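Local coordinates for protein probable N-glycosylase/DNA lyase (Thermotoga maritima, PDB 3N0U) that is a probable N-glycosylase/DNA lyase, an all-alpha protein of the helix-hairpin-helix superfamily of DNA glycosylases, at residues D154-L158 and Y184-E188; L84-A88 and Q100-E104; L20-R24 and A197-S201. One frame throughout, in Å; residues are numbered along the deposited sequence.

Interaction 1 (D154-L158 and Y184-E188)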
loop_
_atom_site.group_PDB
_atom_site.type_symbol
_atom_site.label_atom_id
_atom_site.label_comp_id
_atom_site.label_asym_id
_atom_site.label_seq_id
_atom_site.Cartn_x
_atom_site.Cartn_y
_atom_site.Cartn_z
ATOM N N ASP A 154 1.102 8.814 7.905
ATOM C CA ASP A 154 1.368 10.105 7.281
ATOM C C ASP A 154 1.200 10.141 5.761
ATOM O O ASP A 154 1.164 11.234 5.179
ATOM C CB ASP A 154 2.817 10.519 7.597
ATOM C CG ASP A 154 3.175 10.354 9.076
ATOM O OD1 ASP A 154 3.217 9.200 9.583
ATOM O OD2 ASP A 154 3.450 11.382 9.721
ATOM N N LEU A 155 1.107 8.970 5.124
ATOM C CA LEU A 155 1.255 8.867 3.659
ATOM C C LEU A 155 -0.013 8.391 2.970
ATOM O O LEU A 155 -0.722 7.554 3.499
ATOM C CB LEU A 155 2.390 7.898 3.308
ATOM C CG LEU A 155 3.749 8.177 3.973
ATOM C CD1 LEU A 155 4.781 7.153 3.455
ATOM C CD2 LEU A 155 4.209 9.632 3.726
ATOM N N ALA A 156 -0.297 8.955 1.796
ATOM C CA ALA A 156 -1.369 8.468 0.936
ATOM C C ALA A 156 -0.884 7.409 -0.025
ATOM O O ALA A 156 0.277 7.423 -0.465
ATOM C CB ALA A 156 -1.952 9.610 0.136
ATOM N N ILE A 157 -1.796 6.506 -0.378
ATOM C CA ILE A 157 -1.541 5.481 -1.380
ATOM C C ILE A 157 -2.370 5.833 -2.610
ATOM O O ILE A 157 -3.564 5.532 -2.691
ATOM C CB ILE A 157 -1.918 4.078 -0.862
ATOM C CG1 ILE A 157 -1.207 3.798 0.466
ATOM C CG2 ILE A 157 -1.556 3.033 -1.880
ATOM C CD1 ILE A 157 -1.838 2.620 1.241
ATOM N N LEU A 158 -1.721 6.458 -3.582
ATOM C CA LEU A 158 -2.418 6.989 -4.741
ATOM C C LEU A 158 -2.504 5.956 -5.853
ATOM O O LEU A 158 -1.802 6.040 -6.861
ATOM C CB LEU A 158 -1.734 8.278 -5.218
ATOM C CG LEU A 158 -1.674 9.381 -4.157
ATOM C CD1 LEU A 158 -0.883 10.607 -4.653
ATOM C CD2 LEU A 158 -3.096 9.803 -3.708
ATOM N N TYR A 184 3.821 13.342 -6.921
ATOM C CA TYR A 184 3.180 12.480 -5.943
ATOM C C TYR A 184 2.939 13.278 -4.664
ATOM O O TYR A 184 1.876 13.181 -4.076
ATOM C CB TYR A 184 4.021 11.227 -5.656
ATOM C CG TYR A 184 3.241 10.138 -4.925
ATOM C CD1 TYR A 184 3.103 10.152 -3.556
ATOM C CD2 TYR A 184 2.652 9.111 -5.626
ATOM C CE1 TYR A 184 2.381 9.166 -2.903
ATOM C CE2 TYR A 184 1.940 8.118 -4.989
ATOM C CZ TYR A 184 1.814 8.144 -3.626
ATOM O OH TYR A 184 1.097 7.161 -2.985
ATOM N N LEU A 185 3.925 14.063 -4.232
ATOM C CA LEU A 185 3.784 14.847 -3.005
ATOM C C LEU A 185 2.655 15.851 -3.144
ATOM O O LEU A 185 1.936 16.127 -2.177
ATOM C CB LEU A 185 5.081 15.589 -2.670
ATOM C CG LEU A 185 6.238 14.736 -2.140
ATOM C CD1 LEU A 185 7.514 15.562 -1.975
ATOM C CD2 LEU A 185 5.859 14.100 -0.839
ATOM N N TYR A 186 2.511 16.402 -4.345
ATOM C CA TYR A 186 1.470 17.391 -4.615
ATOM C C TYR A 186 0.068 16.792 -4.531
ATOM O O TYR A 186 -0.799 17.329 -3.848
ATOM C CB TYR A 186 1.703 18.014 -5.987
ATOM C CG TYR A 186 0.669 19.010 -6.390
ATOM C CD1 TYR A 186 0.748 20.323 -5.957
ATOM C CD2 TYR A 186 -0.372 18.653 -7.222
ATOM C CE1 TYR A 186 -0.196 21.252 -6.329
ATOM C CE2 TYR A 186 -1.323 19.574 -7.604
ATOM C CZ TYR A 186 -1.231 20.870 -7.158
ATOM O OH TYR A 186 -2.184 21.783 -7.542
ATOM N N VAL A 187 -0.162 15.671 -5.204
ATOM C CA VAL A 187 -1.480 15.050 -5.167
ATOM C C VAL A 187 -1.747 14.473 -3.768
ATOM O O VAL A 187 -2.857 14.523 -3.266
ATOM C CB VAL A 187 -1.614 13.976 -6.262
ATOM C CG1 VAL A 187 -2.938 13.227 -6.146
ATOM C CG2 VAL A 187 -1.515 14.642 -7.624
ATOM N N GLU A 188 -0.707 13.953 -3.129
ATOM C CA GLU A 188 -0.839 13.457 -1.770
ATOM C C GLU A 188 -1.284 14.568 -0.816
ATOM O O GLU A 188 -2.112 14.334 0.067
ATOM C CB GLU A 188 0.478 12.848 -1.310
ATOM C CG GLU A 188 0.559 12.512 0.177
ATOM C CD GLU A 188 1.879 11.830 0.515
ATOM O OE1 GLU A 188 2.947 12.500 0.458
ATOM O OE2 GLU A 188 1.856 10.604 0.809
#
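The irregular segment 154-158 runs past one side of helix 181-198, coming closest at A156 and E188, whose CA atoms lie 5.7 Å apart. Two side chains of the helix, one turn apart, hold its backbone. E188, extended beyond CG, reaches A156 N with OE2 (2.9 Å, N-H...O angle 154°); the donor meets the anti side of the carboxylate, slightly off its plane. The same oxygen, OE2, also takes a salt bridge from R128, so E188 joins the loop to helix 124-134. Y184 OH both gives and receives: it donates to A156 O (2.7 Å) from above the carbonyl plane, and accepts from L158 N (3.0 Å) in a nearly straight bond. With CG anti to the backbone N (chi1 -165°), the Y184 ring lies beside the loop, where L158 CD1 sits over the ring centre, 3.7 Å from the centroid, in a CH-pi contact. That methyl also touches V187 CG1 at 3.6 Å. W179 meets the Y184 ring edge-to-face, and L163 packs on L158 and V187. E188 and Y184 thus meet three backbone polar atoms (A156 N, A156 O and L158 N) of the irregular connection between helices 140-148 and 160-168 within the all-helical glycosylase fold.

Interaction 2 (L84-A88 and Q100-E104)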
loop_
_atom_site.group_PDB
_atom_site.type_symbol
_atom_site.label_atom_id
_atom_site.label_comp_id
_atom_site.label_asym_id
_atom_site.label_seq_id
_atom_site.Cartn_x
_atom_site.Cartn_y
_atom_site.Cartn_z
ATOM N N LEU A 84 14.780 -18.163 -7.516
ATOM C CA LEU A 84 13.954 -17.447 -8.480
ATOM C C LEU A 84 12.932 -18.350 -9.179
ATOM O O LEU A 84 11.745 -18.014 -9.236
ATOM C CB LEU A 84 14.865 -16.786 -9.515
ATOM C CG LEU A 84 14.169 -16.090 -10.662
ATOM C CD1 LEU A 84 13.251 -15.018 -10.132
ATOM C CD2 LEU A 84 15.209 -15.477 -11.602
ATOM N N GLU A 85 13.381 -19.482 -9.724
ATOM C CA GLU A 85 12.496 -20.302 -10.559
ATOM C C GLU A 85 11.344 -20.878 -9.737
ATOM O O GLU A 85 10.190 -20.902 -10.200
ATOM C CB GLU A 85 13.266 -21.432 -11.253
ATOM C CG GLU A 85 12.379 -22.353 -12.117
ATOM C CD GLU A 85 13.161 -23.447 -12.858
ATOM O OE1 GLU A 85 14.017 -24.120 -12.235
ATOM O OE2 GLU A 85 12.910 -23.642 -14.072
ATOM N N GLU A 86 11.635 -21.311 -8.512
ATOM C CA GLU A 86 10.596 -21.866 -7.662
ATOM C C GLU A 86 9.626 -20.785 -7.178
ATOM O O GLU A 86 8.428 -21.036 -7.027
ATOM C CB GLU A 86 11.208 -22.597 -6.460
ATOM C CG GLU A 86 11.656 -24.043 -6.757
ATOM C CD GLU A 86 12.949 -24.134 -7.555
ATOM O OE1 GLU A 86 13.679 -23.121 -7.643
ATOM O OE2 GLU A 86 13.243 -25.232 -8.087
ATOM N N LEU A 87 10.135 -19.602 -6.888
ATOM C CA LEU A 87 9.264 -18.501 -6.503
ATOM C C LEU A 87 8.352 -18.116 -7.664
ATOM O O LEU A 87 7.157 -17.915 -7.485
ATOM C CB LEU A 87 10.095 -17.304 -6.053
ATOM C CG LEU A 87 9.294 -16.071 -5.628
ATOM C CD1 LEU A 87 8.298 -16.456 -4.539
ATOM C CD2 LEU A 87 10.232 -14.975 -5.170
ATOM N N ALA A 88 8.903 -18.024 -8.867
ATOM C CA ALA A 88 8.072 -17.696 -10.027
ATOM C C ALA A 88 6.988 -18.750 -10.215
ATOM O O ALA A 88 5.842 -18.429 -10.565
ATOM C CB ALA A 88 8.919 -17.570 -11.278
ATOM N N GLN A 100 7.208 -14.156 -13.446
ATOM C CA GLN A 100 8.662 -14.139 -13.599
ATOM C C GLN A 100 9.228 -12.805 -13.139
ATOM O O GLN A 100 10.173 -12.753 -12.351
ATOM C CB GLN A 100 9.076 -14.433 -15.040
ATOM C CG GLN A 100 10.569 -14.524 -15.229
ATOM C CD GLN A 100 11.200 -15.741 -14.566
ATOM O OE1 GLN A 100 10.587 -16.815 -14.436
ATOM N NE2 GLN A 100 12.451 -15.583 -14.169
ATOM N N LYS A 101 8.652 -11.718 -13.617
ATOM C CA LYS A 101 9.205 -10.421 -13.290
ATOM C C LYS A 101 9.023 -10.091 -11.806
ATOM O O LYS A 101 9.925 -9.546 -11.171
ATOM C CB LYS A 101 8.583 -9.343 -14.192
ATOM C CG LYS A 101 9.396 -8.093 -14.281
ATOM C CD LYS A 101 10.766 -8.378 -14.946
ATOM C CE LYS A 101 11.920 -8.024 -14.041
ATOM N NZ LYS A 101 13.196 -7.974 -14.817
ATOM N N ARG A 102 7.869 -10.393 -11.230
ATOM C CA ARG A 102 7.671 -10.120 -9.806
ATOM C C ARG A 102 8.615 -10.963 -8.964
ATOM O O ARG A 102 9.149 -10.487 -7.961
ATOM C CB ARG A 102 6.225 -10.373 -9.377
ATOM C CG ARG A 102 5.188 -9.498 -10.076
ATOM C CD ARG A 102 5.313 -8.010 -9.756
ATOM N NE ARG A 102 4.398 -7.265 -10.622
ATOM C CZ ARG A 102 4.648 -6.940 -11.889
ATOM N NH1 ARG A 102 5.813 -7.255 -12.462
ATOM N NH2 ARG A 102 3.729 -6.301 -12.591
ATOM N N ALA A 103 8.828 -12.212 -9.357
ATOM C CA ALA A 103 9.778 -13.069 -8.636
ATOM C C ALA A 103 11.169 -12.438 -8.666
ATOM O O ALA A 103 11.879 -12.447 -7.661
ATOM C CB ALA A 103 9.814 -14.453 -9.232
ATOM N N GLU A 104 11.554 -11.898 -9.817
ATOM C CA GLU A 104 12.870 -11.298 -9.968
ATOM C C GLU A 104 13.025 -10.085 -9.063
ATOM O O GLU A 104 14.068 -9.913 -8.410
ATOM C CB GLU A 104 13.112 -10.926 -11.432
ATOM C CG GLU A 104 13.337 -12.147 -12.322
ATOM C CD GLU A 104 13.440 -11.851 -13.802
ATOM O OE1 GLU A 104 13.363 -10.675 -14.194
ATOM O OE2 GLU A 104 13.613 -12.820 -14.575
#
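Two consecutive helices, 84-93 and 99-109, pack as a helical pair joined by a short loop, and L84, A88 and A103 meet where they face each other. The axes of these short segments approach to 8.6 Å, with their N-to-C directions 128° apart, and the nearest CA pair is A88 and Q100. A103 CB fits among three residues of the other helix: 3.6 Å from L84 CD1, 3.8 Å from A88 CB and 4.0 Å from L87 CG. The small side chains of A88 and A103 are consistent with the close approach of the two helices in this part of the all-helical fold, and L91, one turn beyond A88, also touches A103. L84 has CG anti to the backbone N (chi1 175°), which carries its branches over to helix 99-109: CD1 lies against A103 and against E104 CG (3.6 Å), while CD2 meets Q100 NE2. The Q100 chain bends at chi2 and crosses L84 at about a right angle, bringing OE1 to A88 CB. Its amide is held in turn by E104 OE2, a nearly straight bond from NE2 (3.0 Å) that leaves in the amide plane. E104 OE1 takes a salt bridge at 2.8 Å from NZ of K101, on the same helix.

Interaction 3 (L20-R24 and A197-S201)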
loop_
_atom_site.group_PDB
_atom_site.type_symbol
_atom_site.label_atom_id
_atom_site.label_comp_id
_atom_site.label_asym_id
_atom_site.label_seq_id
_atom_site.Cartn_x
_atom_site.Cartn_y
_atom_site.Cartn_z
ATOM N N LEU A 20 -18.760 9.330 2.764
ATOM C CA LEU A 20 -17.829 8.723 3.695
ATOM C C LEU A 20 -18.383 8.785 5.111
ATOM O O LEU A 20 -18.232 7.835 5.875
ATOM C CB LEU A 20 -16.466 9.402 3.645
ATOM C CG LEU A 20 -15.608 9.101 2.419
ATOM C CD1 LEU A 20 -14.532 10.162 2.266
ATOM C CD2 LEU A 20 -14.981 7.704 2.521
ATOM N N GLU A 21 -19.014 9.888 5.480
ATOM C CA GLU A 21 -19.604 9.967 6.801
ATOM C C GLU A 21 -20.706 8.940 6.997
ATOM O O GLU A 21 -20.873 8.439 8.091
ATOM C CB GLU A 21 -20.130 11.360 7.111
ATOM C CG GLU A 21 -19.057 12.453 7.130
ATOM C CD GLU A 21 -18.105 12.413 8.307
ATOM O OE1 GLU A 21 -18.068 11.407 9.036
ATOM O OE2 GLU A 21 -17.358 13.408 8.491
ATOM N N ARG A 22 -21.437 8.602 5.933
ATOM C CA ARG A 22 -22.506 7.626 6.068
ATOM C C ARG A 22 -21.996 6.207 6.300
ATOM O O ARG A 22 -22.711 5.389 6.890
ATOM C CB ARG A 22 -23.408 7.618 4.839
ATOM C CG ARG A 22 -24.220 8.878 4.614
ATOM C CD ARG A 22 -25.080 8.715 3.363
ATOM N NE ARG A 22 -25.683 9.974 2.942
ATOM C CZ ARG A 22 -25.294 10.687 1.884
ATOM N NH1 ARG A 22 -24.306 10.261 1.104
ATOM N NH2 ARG A 22 -25.913 11.827 1.596
ATOM N N ILE A 23 -20.781 5.904 5.844
ATOM C CA ILE A 23 -20.228 4.564 6.072
ATOM C C ILE A 23 -19.267 4.525 7.236
ATOM O O ILE A 23 -18.784 3.460 7.602
ATOM C CB ILE A 23 -19.561 3.931 4.809
ATOM C CG1 ILE A 23 -18.447 4.788 4.221
ATOM C CG2 ILE A 23 -20.619 3.658 3.728
ATOM C CD1 ILE A 23 -17.150 4.793 4.992
ATOM N N ARG A 24 -18.993 5.677 7.833
ATOM C CA ARG A 24 -17.928 5.757 8.823
ATOM C C ARG A 24 -18.147 4.845 10.016
ATOM O O ARG A 24 -17.247 4.119 10.427
ATOM C CB ARG A 24 -17.764 7.194 9.291
ATOM C CG ARG A 24 -16.520 7.421 10.118
ATOM C CD ARG A 24 -16.467 8.893 10.551
ATOM N NE ARG A 24 -15.121 9.278 10.970
ATOM C CZ ARG A 24 -14.595 10.476 10.789
ATOM N NH1 ARG A 24 -13.360 10.691 11.196
ATOM N NH2 ARG A 24 -15.304 11.469 10.228
ATOM N N ALA A 197 -10.061 17.145 6.736
ATOM C CA ALA A 197 -11.450 17.618 6.806
ATOM C C ALA A 197 -12.371 16.554 7.396
ATOM O O ALA A 197 -13.334 16.862 8.091
ATOM C CB ALA A 197 -11.950 18.038 5.431
ATOM N N PHE A 198 -12.058 15.299 7.114
ATOM C CA PHE A 198 -12.825 14.169 7.612
ATOM C C PHE A 198 -12.432 13.835 9.059
ATOM O O PHE A 198 -13.184 13.198 9.776
ATOM C CB PHE A 198 -12.544 12.987 6.671
ATOM C CG PHE A 198 -13.391 11.767 6.897
ATOM C CD1 PHE A 198 -14.729 11.776 6.585
ATOM C CD2 PHE A 198 -12.823 10.594 7.342
ATOM C CE1 PHE A 198 -15.517 10.629 6.764
ATOM C CE2 PHE A 198 -13.585 9.450 7.521
ATOM C CZ PHE A 198 -14.931 9.461 7.213
ATOM N N GLY A 199 -11.242 14.247 9.481
ATOM C CA GLY A 199 -10.758 13.904 10.809
ATOM C C GLY A 199 -10.028 12.569 10.910
ATOM O O GLY A 199 -10.067 11.927 11.955
ATOM N N GLU A 200 -9.369 12.137 9.837
ATOM C CA GLU A 200 -8.535 10.926 9.878
ATOM C C GLU A 200 -7.167 11.172 9.274
ATOM O O GLU A 200 -6.994 12.031 8.413
ATOM C CB GLU A 200 -9.183 9.759 9.111
ATOM C CG GLU A 200 -10.507 9.265 9.663
ATOM C CD GLU A 200 -10.389 8.559 11.011
ATOM O OE1 GLU A 200 -9.353 7.918 11.270
ATOM O OE2 GLU A 200 -11.358 8.640 11.813
ATOM N N SER A 201 -6.189 10.403 9.731
ATOM C CA SER A 201 -4.876 10.394 9.113
ATOM C C SER A 201 -4.969 9.843 7.693
ATOM O O SER A 201 -5.846 9.046 7.391
ATOM C CB SER A 201 -3.936 9.503 9.917
ATOM O OG SER A 201 -4.348 8.143 9.802
HETATM O O HOH W 1 -13.698 7.195 12.300
#
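R24, on the long N-terminal helix 13-44, lays its guanidinium on F198 at the C-terminal end of helix 181-198, where a Schellman motif with G199 as its C-prime residue (positive phi) ends the helix. The arginine leaves its helix with CG anti to the backbone N (chi1 -169°) and stays extended as far as NE. CB and CG pass near F198 CZ, and CD lies 3.7 Å from that same ring atom. NE hydrogen-bonds to a water, which in turn donates to E200 OE2. Beyond it the guanidinium lies flat over the ring, with CZ 3.8 Å from the centroid and the planes 8° apart: a stacked, cation-pi pairing. At the tip, NH1 and NH2 both donate to one atom, F198 O (2.8 Å from NH2), so the residue that supplies the ring also supplies the acceptor. The NH2 bond lies in the carbonyl plane, whereas the NH1 donor is tilted from it.

Carboxylates flank the arginine. NH1 makes a salt bridge to E200 OE2 (2.9 Å), which uses the anti lone pair of that oxygen, and NH2 another to E21 OE1 (3.0 Å), met on the syn side, so E21, R24 and E200 form a network around the guanidinium edge. These partners fix the rotation of the flat group and would be expected to balance its charge. L17 and F205 also pack on F198, placing the ring between helices 13-44 and 202-214. E21 bends at chi2 and slides alongside the ring, its carboxylate plane 36° from that of the phenyl group. L20, just before E21 on helix 13-44, brings CB to 3.5 Å from F198 CE1.

Interactions 1 and 3 share helix 181-198: interaction 1 uses its earlier turns and interaction 3 its C-terminal end, with centres 18 Å and nearest atoms about 5 Å apart, though the two do not touch. Along the chain interaction 3 closes a long loop, from 20-24 to 197-201, that encloses both other contacts. Interaction 2, a local pairing of neighbouring helices, lies across the centre of the chain from both: its centre is 30 Å from that of interaction 1 and 40 Å from that of interaction 3. The bound sodium ion, at V132, A135 and I138, is about 12 Å from the Y184 side chain of interaction 1 and about 13 Å from that of E104 in interaction 2.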